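Local coordinates for putative antitoxin VapB45 (Mycobacterium tuberculosis, PDB 5AF3), which is possibly the antitoxin of a type II toxin-antitoxin system, with VapC45 as its cognate toxin, at residues V157-Q162 / R176-G181. Numbering follows the deposited sequence.
Sequences VEHYLQ and RLPQYG
Tyr160 and Pro178 are the closest pair of CA atoms across the two segments, yet they remain 8.0 Å apart, so contact depends on side chains reaching across from one helical turn to a short 3-10 turn. That 3-10 turn, starting at Pro178, is carried by Tyr180 N to Leu177 O (3.1 Å) and Gly181 N to Pro178 O (3.0 Å). Pro178 sits against the outer ends of the His159 and Tyr160 side chains. CG lies 3.7 Å from Tyr160 CE1, the two side chains crossing at about a right angle, whereas CB stands 4.1 Å from His159 NE2. With CG anti to the backbone N (chi1 167°), the imidazole comes over one face of the phenol, CD2 leading, 3.5 Å above the Tyr160 plane toward its rim; the rings are steeply inclined, and Tyr160 OH lies in the imidazole plane at its edge. Both polar ends are held by Asp237 of the second subunit, OD2 taking His159 NE2 and OD1 Tyr160 OH; this places the cluster at the dimer interface. Within the chain, the contact joins helix 155-161 to the loop between antiparallel strands 172-176 and 185-187, while helix 72-86 backs the helical turn, Ala83 touching Tyr160 and Val80 touching Leu161.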
# COMPACT_ATOMS: atom_id res chain seq x y z
N VAL A 157 9.61 -13.96 -6.15
CA VAL A 157 8.37 -14.71 -6.49
C VAL A 157 7.98 -15.64 -5.31
O VAL A 157 6.80 -15.65 -4.90
CB VAL A 157 8.56 -15.54 -7.80
CG1 VAL A 157 7.25 -16.34 -8.15
CG2 VAL A 157 8.88 -14.62 -8.97
N GLU A 158 8.95 -16.42 -4.82
CA GLU A 158 8.70 -17.35 -3.68
C GLU A 158 8.03 -16.66 -2.51
O GLU A 158 7.08 -17.21 -1.92
CB GLU A 158 9.98 -17.97 -3.17
CG GLU A 158 10.43 -19.16 -3.92
CD GLU A 158 11.54 -19.90 -3.19
OE1 GLU A 158 12.22 -19.31 -2.30
OE2 GLU A 158 11.74 -21.08 -3.52
N HIS A 159 8.52 -15.48 -2.15
CA HIS A 159 7.90 -14.68 -1.04
C HIS A 159 6.37 -14.60 -1.16
O HIS A 159 5.64 -14.76 -0.16
CB HIS A 159 8.55 -13.29 -0.96
CG HIS A 159 7.82 -12.29 -0.10
ND1 HIS A 159 7.62 -12.47 1.26
CD2 HIS A 159 7.26 -11.09 -0.40
CE1 HIS A 159 6.98 -11.43 1.75
NE2 HIS A 159 6.76 -10.57 0.77
N TYR A 160 5.86 -14.35 -2.36
CA TYR A 160 4.42 -14.33 -2.52
C TYR A 160 3.75 -15.72 -2.53
O TYR A 160 2.65 -15.88 -2.00
CB TYR A 160 4.02 -13.51 -3.74
CG TYR A 160 4.46 -12.09 -3.50
CD1 TYR A 160 3.69 -11.24 -2.72
CD2 TYR A 160 5.70 -11.63 -3.97
CE1 TYR A 160 4.14 -9.94 -2.42
CE2 TYR A 160 6.16 -10.34 -3.68
CZ TYR A 160 5.37 -9.51 -2.91
OH TYR A 160 5.79 -8.22 -2.60
N LEU A 161 4.38 -16.69 -3.21
CA LEU A 161 3.87 -18.05 -3.25
C LEU A 161 3.68 -18.65 -1.87
O LEU A 161 2.75 -19.39 -1.68
CB LEU A 161 4.82 -18.96 -4.06
CG LEU A 161 5.02 -18.53 -5.52
CD1 LEU A 161 5.76 -19.62 -6.33
CD2 LEU A 161 3.75 -18.16 -6.24
N GLN A 162 4.60 -18.33 -0.96
CA GLN A 162 4.63 -18.78 0.44
C GLN A 162 3.44 -18.31 1.27
O GLN A 162 3.18 -18.86 2.35
CB GLN A 162 5.93 -18.31 1.12
CG GLN A 162 7.12 -19.19 0.81
CD GLN A 162 8.49 -18.53 1.08
OE1 GLN A 162 8.59 -17.33 1.41
NE2 GLN A 162 9.55 -19.33 0.97
N ARG A 176 -2.55 -14.96 2.55
CA ARG A 176 -2.14 -13.91 3.45
C ARG A 176 -1.64 -12.73 2.60
O ARG A 176 -0.83 -12.94 1.68
CB ARG A 176 -1.03 -14.39 4.35
CG ARG A 176 -0.46 -13.31 5.27
CD ARG A 176 0.54 -13.86 6.23
NE ARG A 176 1.10 -12.78 7.06
CZ ARG A 176 2.11 -12.01 6.67
NH1 ARG A 176 2.67 -12.20 5.48
NH2 ARG A 176 2.56 -11.04 7.48
N LEU A 177 -2.09 -11.53 2.93
CA LEU A 177 -1.75 -10.30 2.14
C LEU A 177 -0.60 -9.58 2.87
O LEU A 177 -0.79 -9.01 3.95
CB LEU A 177 -3.00 -9.41 1.94
CG LEU A 177 -4.22 -10.11 1.32
CD1 LEU A 177 -5.38 -9.19 1.27
CD2 LEU A 177 -3.92 -10.63 -0.11
N PRO A 178 0.65 -9.72 2.34
CA PRO A 178 1.83 -9.29 3.11
C PRO A 178 1.91 -7.77 3.26
O PRO A 178 2.66 -7.30 4.11
CB PRO A 178 3.02 -9.85 2.32
CG PRO A 178 2.51 -9.98 0.92
CD PRO A 178 1.03 -10.32 1.04
N GLN A 179 1.11 -7.05 2.49
CA GLN A 179 1.07 -5.58 2.59
C GLN A 179 0.48 -5.14 3.93
O GLN A 179 0.71 -4.00 4.35
CB GLN A 179 0.32 -4.91 1.44
CG GLN A 179 -1.21 -5.11 1.38
CD GLN A 179 -1.63 -6.26 0.46
OE1 GLN A 179 -2.66 -6.16 -0.23
NE2 GLN A 179 -0.86 -7.34 0.44
N TYR A 180 -0.24 -6.05 4.61
CA TYR A 180 -0.79 -5.75 5.94
C TYR A 180 0.16 -6.14 7.08
O TYR A 180 -0.15 -5.94 8.25
CB TYR A 180 -2.14 -6.43 6.15
CG TYR A 180 -3.26 -5.94 5.32
CD1 TYR A 180 -3.50 -6.48 4.05
CD2 TYR A 180 -4.13 -4.93 5.79
CE1 TYR A 180 -4.55 -6.06 3.29
CE2 TYR A 180 -5.19 -4.51 5.04
CZ TYR A 180 -5.40 -5.07 3.79
OH TYR A 180 -6.45 -4.67 3.01
N GLY A 181 1.30 -6.72 6.74
CA GLY A 181 2.35 -6.97 7.69
C GLY A 181 1.91 -7.92 8.80
O GLY A 181 1.18 -8.88 8.55